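Local coordinates for protein probable transcriptional regulator (Pseudomonas aeruginosa, PDB 2FBI) that probably binds DNA as a MarR-family, winged helix-turn-helix dimer and regulates transcription, at residues A17-A20 with F25-S28; E36-V41 with A72-D77; R43-Q48 with Y54-Q59. All coordinates share one frame; numbering follows the deposited sequence.

Contact 1: residues A17-A20 with F25-S28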
loop_
_atom_site.group_PDB
_atom_site.type_symbol
_atom_site.label_atom_id
_atom_site.label_comp_id
_atom_site.label_asym_id
_atom_site.label_seq_id
_atom_site.Cartn_x
_atom_site.Cartn_y
_atom_site.Cartn_z
ATOM N N ALA A 17 -5.961 6.394 -1.472
ATOM C CA ALA A 17 -6.439 6.878 -0.181
ATOM C C ALA A 17 -5.366 6.882 0.908
ATOM O O ALA A 17 -5.293 7.840 1.687
ATOM C CB ALA A 17 -7.695 6.144 0.282
ATOM N N ARG A 18 -4.510 5.859 0.939
ATOM C CA ARG A 18 -3.425 5.815 1.919
ATOM C C ARG A 18 -2.360 6.914 1.651
ATOM O O ARG A 18 -1.772 7.442 2.601
ATOM C CB ARG A 18 -2.744 4.412 1.966
ATOM C CG ARG A 18 -1.546 4.318 2.948
ATOM C CD ARG A 18 -0.557 3.085 2.690
ATOM N NE ARG A 18 0.613 3.143 3.578
ATOM C CZ ARG A 18 1.803 3.618 3.212
ATOM N NH1 ARG A 18 2.005 4.083 1.982
ATOM N NH2 ARG A 18 2.811 3.637 4.056
ATOM N N GLU A 19 -2.099 7.228 0.386
ATOM C CA GLU A 19 -1.129 8.318 0.034
ATOM C C GLU A 19 -1.689 9.631 0.509
ATOM O O GLU A 19 -1.033 10.353 1.214
ATOM C CB GLU A 19 -0.849 8.379 -1.472
ATOM C CG GLU A 19 -0.001 7.260 -1.985
ATOM C CD GLU A 19 1.402 7.256 -1.349
ATOM O OE1 GLU A 19 2.062 8.335 -1.301
ATOM O OE2 GLU A 19 1.830 6.179 -0.868
ATOM N N ALA A 20 -2.945 9.897 0.186
ATOM C CA ALA A 20 -3.667 11.025 0.816
ATOM C C ALA A 20 -3.459 11.159 2.348
ATOM O O ALA A 20 -2.932 12.162 2.810
ATOM C CB ALA A 20 -5.112 10.983 0.445
ATOM N N PHE A 25 1.243 12.459 7.831
ATOM C CA PHE A 25 2.235 11.938 8.750
ATOM C C PHE A 25 3.655 12.006 8.239
ATOM O O PHE A 25 4.573 11.877 9.031
ATOM C CB PHE A 25 1.925 10.475 9.240
ATOM C CG PHE A 25 0.464 10.271 9.681
ATOM C CD1 PHE A 25 0.059 10.606 10.992
ATOM C CD2 PHE A 25 -0.473 9.789 8.790
ATOM C CE1 PHE A 25 -1.266 10.521 11.370
ATOM C CE2 PHE A 25 -1.811 9.668 9.180
ATOM C CZ PHE A 25 -2.188 10.032 10.482
ATOM N N ARG A 26 3.885 12.113 6.935
ATOM C CA ARG A 26 5.312 11.921 6.524
ATOM C C ARG A 26 6.219 13.017 7.103
ATOM O O ARG A 26 7.345 12.723 7.535
ATOM C CB ARG A 26 5.487 11.763 5.011
ATOM C CG ARG A 26 5.163 10.336 4.512
ATOM C CD ARG A 26 5.714 10.068 3.121
ATOM N NE ARG A 26 5.234 8.774 2.647
ATOM C CZ ARG A 26 4.240 8.607 1.773
ATOM N NH1 ARG A 26 3.869 7.378 1.423
ATOM N NH2 ARG A 26 3.617 9.647 1.247
ATOM N N PRO A 27 5.716 14.264 7.176
ATOM C CA PRO A 27 6.574 15.310 7.788
ATOM C C PRO A 27 6.996 15.025 9.190
ATOM O O PRO A 27 8.189 15.106 9.471
ATOM C CB PRO A 27 5.733 16.571 7.654
ATOM C CG PRO A 27 4.910 16.315 6.481
ATOM C CD PRO A 27 4.479 14.865 6.660
ATOM N N SER A 28 6.104 14.592 10.072
ATOM C CA SER A 28 6.575 14.243 11.428
ATOM C C SER A 28 7.551 13.058 11.484
ATOM O O SER A 28 8.438 13.001 12.349
ATOM C CB SER A 28 5.419 13.971 12.391
ATOM O OG SER A 28 4.244 14.620 11.919
#

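Contact 2: residues E36-V41 with A72-D77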
loop_
_atom_site.group_PDB
_atom_site.type_symbol
_atom_site.label_atom_id
_atom_site.label_comp_id
_atom_site.label_asym_id
_atom_site.label_seq_id
_atom_site.Cartn_x
_atom_site.Cartn_y
_atom_site.Cartn_z
ATOM N N GLU A 36 8.355 5.333 7.019
ATOM C CA GLU A 36 7.088 4.748 7.302
ATOM C C GLU A 36 7.120 3.202 7.593
ATOM O O GLU A 36 6.283 2.703 8.377
ATOM C CB GLU A 36 6.108 5.145 6.217
ATOM C CG GLU A 36 6.485 4.673 4.840
ATOM C CD GLU A 36 6.064 5.694 3.791
ATOM O OE1 GLU A 36 6.580 6.846 3.859
ATOM O OE2 GLU A 36 5.193 5.379 2.940
ATOM N N GLN A 37 8.105 2.517 7.019
ATOM C CA GLN A 37 8.219 1.081 7.097
ATOM C C GLN A 37 8.752 0.739 8.486
ATOM O O GLN A 37 8.289 -0.219 9.128
ATOM C CB GLN A 37 9.159 0.589 5.986
ATOM C CG GLN A 37 8.644 0.857 4.508
ATOM C CD GLN A 37 8.907 2.272 3.887
ATOM O OE1 GLN A 37 9.796 3.049 4.281
ATOM N NE2 GLN A 37 8.128 2.570 2.869
ATOM N N GLN A 38 9.724 1.524 8.949
ATOM C CA GLN A 38 10.138 1.511 10.337
ATOM C C GLN A 38 8.988 1.779 11.310
ATOM O O GLN A 38 8.872 1.092 12.286
ATOM C CB GLN A 38 11.228 2.573 10.584
ATOM C CG GLN A 38 12.610 2.152 10.056
ATOM C CD GLN A 38 13.570 3.328 10.056
ATOM O OE1 GLN A 38 13.141 4.480 10.083
ATOM N NE2 GLN A 38 14.864 3.048 10.076
ATOM N N TRP A 39 8.200 2.823 11.039
ATOM C CA TRP A 39 7.128 3.281 11.905
ATOM C C TRP A 39 6.010 2.172 11.981
ATOM O O TRP A 39 5.457 1.942 13.051
ATOM C CB TRP A 39 6.540 4.606 11.401
ATOM C CG TRP A 39 5.431 5.143 12.346
ATOM C CD1 TRP A 39 4.101 5.347 12.054
ATOM C CD2 TRP A 39 5.581 5.429 13.756
ATOM N NE1 TRP A 39 3.431 5.781 13.202
ATOM C CE2 TRP A 39 4.316 5.833 14.247
ATOM C CE3 TRP A 39 6.676 5.386 14.640
ATOM C CZ2 TRP A 39 4.115 6.232 15.589
ATOM C CZ3 TRP A 39 6.480 5.744 15.982
ATOM C CH2 TRP A 39 5.196 6.146 16.447
ATOM N N ARG A 40 5.691 1.516 10.835
ATOM C CA ARG A 40 4.757 0.349 10.840
ATOM C C ARG A 40 5.183 -0.749 11.755
ATOM O O ARG A 40 4.371 -1.333 12.466
ATOM C CB ARG A 40 4.498 -0.261 9.436
ATOM C CG ARG A 40 3.834 0.753 8.531
ATOM C CD ARG A 40 3.052 0.201 7.317
ATOM N NE ARG A 40 3.876 -0.552 6.386
ATOM C CZ ARG A 40 4.607 -0.044 5.396
ATOM N NH1 ARG A 40 5.271 -0.894 4.614
ATOM N NH2 ARG A 40 4.721 1.285 5.190
ATOM N N VAL A 41 6.439 -1.105 11.655
ATOM C CA VAL A 41 7.033 -2.073 12.509
ATOM C C VAL A 41 6.957 -1.642 14.002
ATOM O O VAL A 41 6.472 -2.379 14.880
ATOM C CB VAL A 41 8.493 -2.332 12.045
ATOM C CG1 VAL A 41 9.209 -3.149 13.044
ATOM C CG2 VAL A 41 8.488 -3.122 10.718
ATOM N N ALA A 72 17.490 -4.904 10.750
ATOM C CA ALA A 72 18.907 -4.705 11.099
ATOM C C ALA A 72 19.239 -3.234 11.386
ATOM O O ALA A 72 20.052 -2.949 12.275
ATOM C CB ALA A 72 19.885 -5.304 10.007
ATOM N N ARG A 73 18.626 -2.321 10.636
ATOM C CA ARG A 73 18.739 -0.894 10.890
ATOM C C ARG A 73 18.186 -0.522 12.278
ATOM O O ARG A 73 18.874 0.148 13.052
ATOM C CB ARG A 73 17.981 -0.096 9.815
ATOM C CG ARG A 73 18.616 1.242 9.451
ATOM C CD ARG A 73 18.314 2.318 10.453
ATOM N NE ARG A 73 18.640 3.696 10.033
ATOM C CZ ARG A 73 18.123 4.343 8.979
ATOM N NH1 ARG A 73 17.289 3.750 8.118
ATOM N NH2 ARG A 73 18.477 5.593 8.749
ATOM N N LEU A 74 16.963 -0.989 12.591
ATOM C CA LEU A 74 16.285 -0.652 13.831
ATOM C C LEU A 74 17.006 -1.275 14.981
ATOM O O LEU A 74 17.151 -0.669 16.045
ATOM C CB LEU A 74 14.842 -1.118 13.817
ATOM C CG LEU A 74 13.819 -0.339 13.024
ATOM C CD1 LEU A 74 12.516 -1.124 13.169
ATOM C CD2 LEU A 74 13.637 1.129 13.518
ATOM N N GLU A 75 17.491 -2.495 14.776
ATOM C CA GLU A 75 18.351 -3.118 15.755
ATOM C C GLU A 75 19.679 -2.312 15.969
ATOM O O GLU A 75 20.137 -2.128 17.121
ATOM C CB GLU A 75 18.621 -4.541 15.331
ATOM C CG GLU A 75 19.448 -5.343 16.279
ATOM C CD GLU A 75 19.780 -6.719 15.680
ATOM O OE1 GLU A 75 20.280 -6.777 14.521
ATOM O OE2 GLU A 75 19.527 -7.732 16.357
ATOM N N ARG A 76 20.262 -1.814 14.875
ATOM C CA ARG A 76 21.522 -1.055 14.959
ATOM C C ARG A 76 21.324 0.267 15.731
ATOM O O ARG A 76 22.235 0.739 16.437
ATOM C CB ARG A 76 22.104 -0.806 13.556
ATOM C CG ARG A 76 23.454 -0.032 13.488
ATOM C CD ARG A 76 23.743 0.461 12.060
ATOM N NE ARG A 76 22.961 1.668 11.706
ATOM C CZ ARG A 76 22.364 1.888 10.514
ATOM N NH1 ARG A 76 21.688 3.024 10.302
ATOM N NH2 ARG A 76 22.414 0.978 9.526
ATOM N N ASP A 77 20.121 0.828 15.600
ATOM C CA ASP A 77 19.739 2.078 16.274
ATOM C C ASP A 77 19.222 1.925 17.687
ATOM O O ASP A 77 18.832 2.902 18.288
ATOM C CB ASP A 77 18.739 2.858 15.418
ATOM C CG ASP A 77 19.365 3.342 14.142
ATOM O OD1 ASP A 77 20.614 3.302 14.061
ATOM O OD2 ASP A 77 18.635 3.782 13.233
#

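Contact 3: residues R43-Q48 with Y54-Q59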
loop_
_atom_site.group_PDB
_atom_site.type_symbol
_atom_site.label_atom_id
_atom_site.label_comp_id
_atom_site.label_asym_id
_atom_site.label_seq_id
_atom_site.Cartn_x
_atom_site.Cartn_y
_atom_site.Cartn_z
ATOM N N ARG A 43 4.908 0.539 15.325
ATOM C CA ARG A 43 3.489 0.527 15.673
ATOM C C ARG A 43 2.960 -0.869 16.024
ATOM O O ARG A 43 2.188 -1.021 16.971
ATOM C CB ARG A 43 2.633 1.055 14.521
ATOM C CG ARG A 43 2.654 2.570 14.329
ATOM C CD ARG A 43 1.765 3.170 15.354
ATOM N NE ARG A 43 0.535 3.696 14.794
ATOM C CZ ARG A 43 -0.624 3.760 15.450
ATOM N NH1 ARG A 43 -1.651 4.306 14.863
ATOM N NH2 ARG A 43 -0.767 3.246 16.672
ATOM N N ILE A 44 3.325 -1.879 15.228
ATOM C CA ILE A 44 2.835 -3.273 15.500
ATOM C C ILE A 44 3.479 -3.854 16.727
ATOM O O ILE A 44 2.860 -4.505 17.530
ATOM C CB ILE A 44 3.103 -4.212 14.268
ATOM C CG1 ILE A 44 2.121 -3.852 13.150
ATOM C CG2 ILE A 44 2.948 -5.715 14.654
ATOM C CD1 ILE A 44 2.759 -3.914 11.829
ATOM N N LEU A 45 4.764 -3.655 16.863
ATOM C CA LEU A 45 5.448 -4.166 18.033
ATOM C C LEU A 45 4.981 -3.450 19.358
ATOM O O LEU A 45 4.900 -4.057 20.431
ATOM C CB LEU A 45 6.944 -4.000 17.797
ATOM C CG LEU A 45 7.653 -4.930 16.789
ATOM C CD1 LEU A 45 9.144 -4.569 16.692
ATOM C CD2 LEU A 45 7.471 -6.468 17.191
ATOM N N ARG A 46 4.637 -2.179 19.250
ATOM C CA ARG A 46 4.017 -1.448 20.372
ATOM C C ARG A 46 2.687 -2.066 20.782
ATOM O O ARG A 46 2.513 -2.509 21.908
ATOM C CB ARG A 46 3.828 0.018 19.971
ATOM C CG ARG A 46 3.118 0.907 21.012
ATOM C CD ARG A 46 3.828 1.026 22.382
ATOM N NE ARG A 46 3.040 2.017 23.186
ATOM C CZ ARG A 46 3.515 2.727 24.209
ATOM N NH1 ARG A 46 2.702 3.564 24.838
ATOM N NH2 ARG A 46 4.774 2.593 24.625
ATOM N N GLN A 47 1.765 -2.140 19.832
ATOM C CA GLN A 47 0.430 -2.608 20.075
ATOM C C GLN A 47 0.332 -4.100 20.393
ATOM O O GLN A 47 -0.436 -4.484 21.275
ATOM C CB GLN A 47 -0.470 -2.200 18.891
ATOM C CG GLN A 47 -2.001 -2.473 19.034
ATOM C CD GLN A 47 -2.650 -1.904 20.302
ATOM O OE1 GLN A 47 -2.233 -0.852 20.847
ATOM N NE2 GLN A 47 -3.668 -2.619 20.801
ATOM N N GLN A 48 1.120 -4.924 19.704
ATOM C CA GLN A 48 0.984 -6.378 19.778
ATOM C C GLN A 48 2.031 -7.029 20.657
ATOM O O GLN A 48 1.895 -8.220 20.981
ATOM C CB GLN A 48 0.911 -7.023 18.356
ATOM C CG GLN A 48 -0.375 -6.608 17.656
ATOM C CD GLN A 48 -0.688 -7.422 16.437
ATOM O OE1 GLN A 48 -0.701 -8.652 16.493
ATOM N NE2 GLN A 48 -0.931 -6.735 15.298
ATOM N N TYR A 54 8.567 -13.375 10.758
ATOM C CA TYR A 54 7.763 -13.509 9.501
ATOM C C TYR A 54 6.350 -13.021 9.710
ATOM O O TYR A 54 5.702 -12.369 8.824
ATOM C CB TYR A 54 7.787 -14.967 8.940
ATOM C CG TYR A 54 9.085 -15.315 8.180
ATOM C CD1 TYR A 54 10.266 -15.532 8.853
ATOM C CD2 TYR A 54 9.115 -15.403 6.784
ATOM C CE1 TYR A 54 11.445 -15.816 8.190
ATOM C CE2 TYR A 54 10.317 -15.708 6.091
ATOM C CZ TYR A 54 11.459 -15.935 6.802
ATOM O OH TYR A 54 12.664 -16.211 6.159
ATOM N N GLN A 55 5.828 -13.350 10.883
ATOM C CA GLN A 55 4.523 -12.816 11.294
ATOM C C GLN A 55 4.501 -11.246 11.313
ATOM O O GLN A 55 3.496 -10.620 10.921
ATOM C CB GLN A 55 4.224 -13.366 12.673
ATOM C CG GLN A 55 2.924 -13.026 13.268
ATOM C CD GLN A 55 2.551 -13.993 14.393
ATOM O OE1 GLN A 55 3.065 -15.116 14.482
ATOM N NE2 GLN A 55 1.633 -13.569 15.238
ATOM N N LEU A 56 5.588 -10.641 11.799
ATOM C CA LEU A 56 5.733 -9.188 11.884
ATOM C C LEU A 56 5.721 -8.585 10.466
ATOM O O LEU A 56 4.956 -7.630 10.184
ATOM C CB LEU A 56 7.054 -8.861 12.639
ATOM C CG LEU A 56 7.529 -7.391 12.758
ATOM C CD1 LEU A 56 6.405 -6.543 13.399
ATOM C CD2 LEU A 56 8.813 -7.258 13.537
ATOM N N ALA A 57 6.538 -9.142 9.559
ATOM C CA ALA A 57 6.494 -8.750 8.137
ATOM C C ALA A 57 5.103 -8.837 7.519
ATOM O O ALA A 57 4.719 -7.940 6.758
ATOM C CB ALA A 57 7.532 -9.538 7.285
ATOM N N ASN A 58 4.353 -9.882 7.864
ATOM C CA ASN A 58 3.002 -10.072 7.367
ATOM C C ASN A 58 1.985 -9.059 7.879
ATOM O O ASN A 58 1.127 -8.620 7.123
ATOM C CB ASN A 58 2.511 -11.501 7.648
ATOM C CG ASN A 58 3.055 -12.517 6.647
ATOM O OD1 ASN A 58 3.641 -12.151 5.631
ATOM N ND2 ASN A 58 2.860 -13.803 6.941
ATOM N N GLN A 59 2.079 -8.697 9.154
ATOM C CA GLN A 59 1.161 -7.758 9.763
ATOM C C GLN A 59 1.509 -6.328 9.403
ATOM O O GLN A 59 0.601 -5.501 9.199
ATOM C CB GLN A 59 1.251 -7.921 11.259
ATOM C CG GLN A 59 0.873 -9.305 11.701
ATOM C CD GLN A 59 -0.078 -9.215 12.793
ATOM O OE1 GLN A 59 -0.761 -8.202 12.925
ATOM N NE2 GLN A 59 -0.172 -10.267 13.599
#

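Contact 1: residues A17-A20 with F25-S28
Glu19 and Arg26 reach each other through very different chain shapes. In Glu19 the chain folds back at its second torsion (chi2 -62°), which swings the carboxylate round toward helix 26-32 although the side chain leaves its backbone in the other direction. Arg26 starts with CG beside its backbone N (chi1 -80°) and then runs extended to NE, delivering the guanidinium end-on. Its two terminal nitrogens grip one carboxylate oxygen each: NH2 of Arg26 lies 3.3 Å from OE1 of Glu19, and NH1 of Arg26 lies 3.3 Å from OE2 of Glu19. Both oxygens are met on their syn side. The planes are inclined by only 21°, yet both nitrogens approach from out of the carboxylate plane. Both bonds are long, and NH1 of Arg26 also makes a weak one to OE1. Arg18, extended from CG to NE, adds its NH1 at 3.5 Å from OE2 of the adjacent Glu19. That leaves NH1 of Arg18 3.8 Å from NH1 of Arg26, two positive groups gathered round one carboxylate. The stronger partner of Arg26 is Glu36, whose carboxylate takes NE of Arg26 and NH2 of Arg18 and so completes the charge network. The contact spans the turn between helices 10-22 and 26-32; Phe25, next to Arg26, packs against helix 98-122, while Glu19 also packs on Cys61 of the second subunit.

Contact 2: residues E36-V41 with A72-D77
Leu74 of helix 64-76 points its two methyl groups at helix 36-48, one for each of two partners. CD2 of Leu74 sits 3.8 Å from CG of Gln38, so the methyl rests on the aliphatic part of that glutamine. CD1 of Leu74 lies 3.9 Å from CG1 of Val41, the two side chains sliding past each other in opposite directions. The first torsion of Val41 (chi1 170°), with CG1 anti to the backbone N, sets that branch against the leucine methyl. This is the close-packed, buried half of the contact, and Val41 continues it onto Met67, Val70 and Leu71 of the same opposing helix. The short helical segments themselves stay 11.2 Å apart at their axes and cross at -75°, leaving the side chains to bridge the distance.

The looser side opens to solvent at Arg73, while Gln38 itself is buried. Here Arg73, its chain bent at chi2 (-79°), brings its end obliquely up to the amide nitrogen of Gln38, with the guanidinium and amide planes steeply inclined to one another. NE2 of Gln38 comes within 3.2 Å of NH1 of Arg73, but both are donors and the pair is not a hydrogen bond. Other atoms of the two groups are engaged: OE1 of Gln38 accepts from the backbone N of Thr35, and NE of Arg73 pairs at 3.2 Å with OD2 of Asp77. The chemistry therefore implies that apolar contact carries this helix junction, with the polar ends held by residues flanking their own helices and merely brought side by side at the solvent side.

Contact 3: residues R43-Q48 with Y54-Q59
Within the winged helix-turn-helix domain of this MarR-family protein, the end of helix 36-48 packs on helix 53-59, the short helix that precedes helix 64-76; in MarR relatives the latter corresponds to the DNA-recognition helix. The two segments cross at 110°, and Leu56 reaches across to helix 36-48. In Leu56 CG lies anti to the backbone N (chi1 174°), which turns the branched end toward the other helix. Its CD1 is shared by two neighbours: CG2 of Ile44 at 3.8 Å, and CD2 of Leu45 at 3.9 Å. The Leu45 and Leu56 side chains meet nearly at a right angle, and Leu56 CD2 also lies near both methyls of Leu45. The longer branch of Ile44 ends in CD1, which reaches the helix backbone itself, 3.6 Å from the carbonyl carbon of Gln59.

Past this apolar patch, Gln48 and Gln59 approach from opposite directions and pair their amides. NE2 of Gln48 donates to OE1 of Gln59 at 2.8 Å, with an N-H...O angle of 157°; the donor sits well above the carbonyl plane. The return bond, from NE2 of Gln59 to OE1 of Gln48, is weak at 3.4 Å. The unequal bonds fit the steep inclination of the amide planes, which keeps the pair from closing as a flat, symmetric ring.

Met51 of strand 51-52 touches Ile44, Leu45, Leu56 and Gln59, and Val94 of strand 91-96 packs on both leucines. The chemistry is thus divided: buried hydrocarbon joins the helices, while the amide pair, reaching out to exposed Gln48, fastens their margin with one good hydrogen bond and one poor one.

How the contacts relate
From the N terminus, contact 1 comes first: it closes the short turn from helix 10-22 to helix 26-32 and is finished before either of the others opens. The next helix, 36-48, serves both remaining contacts. Its first half enters contact 2, which closes a long loop by reaching helix 64-76; its second half enters contact 3, whose partner, helix 53-59, lies inside that loop, so contact 3 is nested in contact 2. These two meet where Val41 packs on Leu56. Contacts 1 and 2 meet at Glu36, which ties the N-terminal helices to helix 36-48. All three contacts also touch the second subunit.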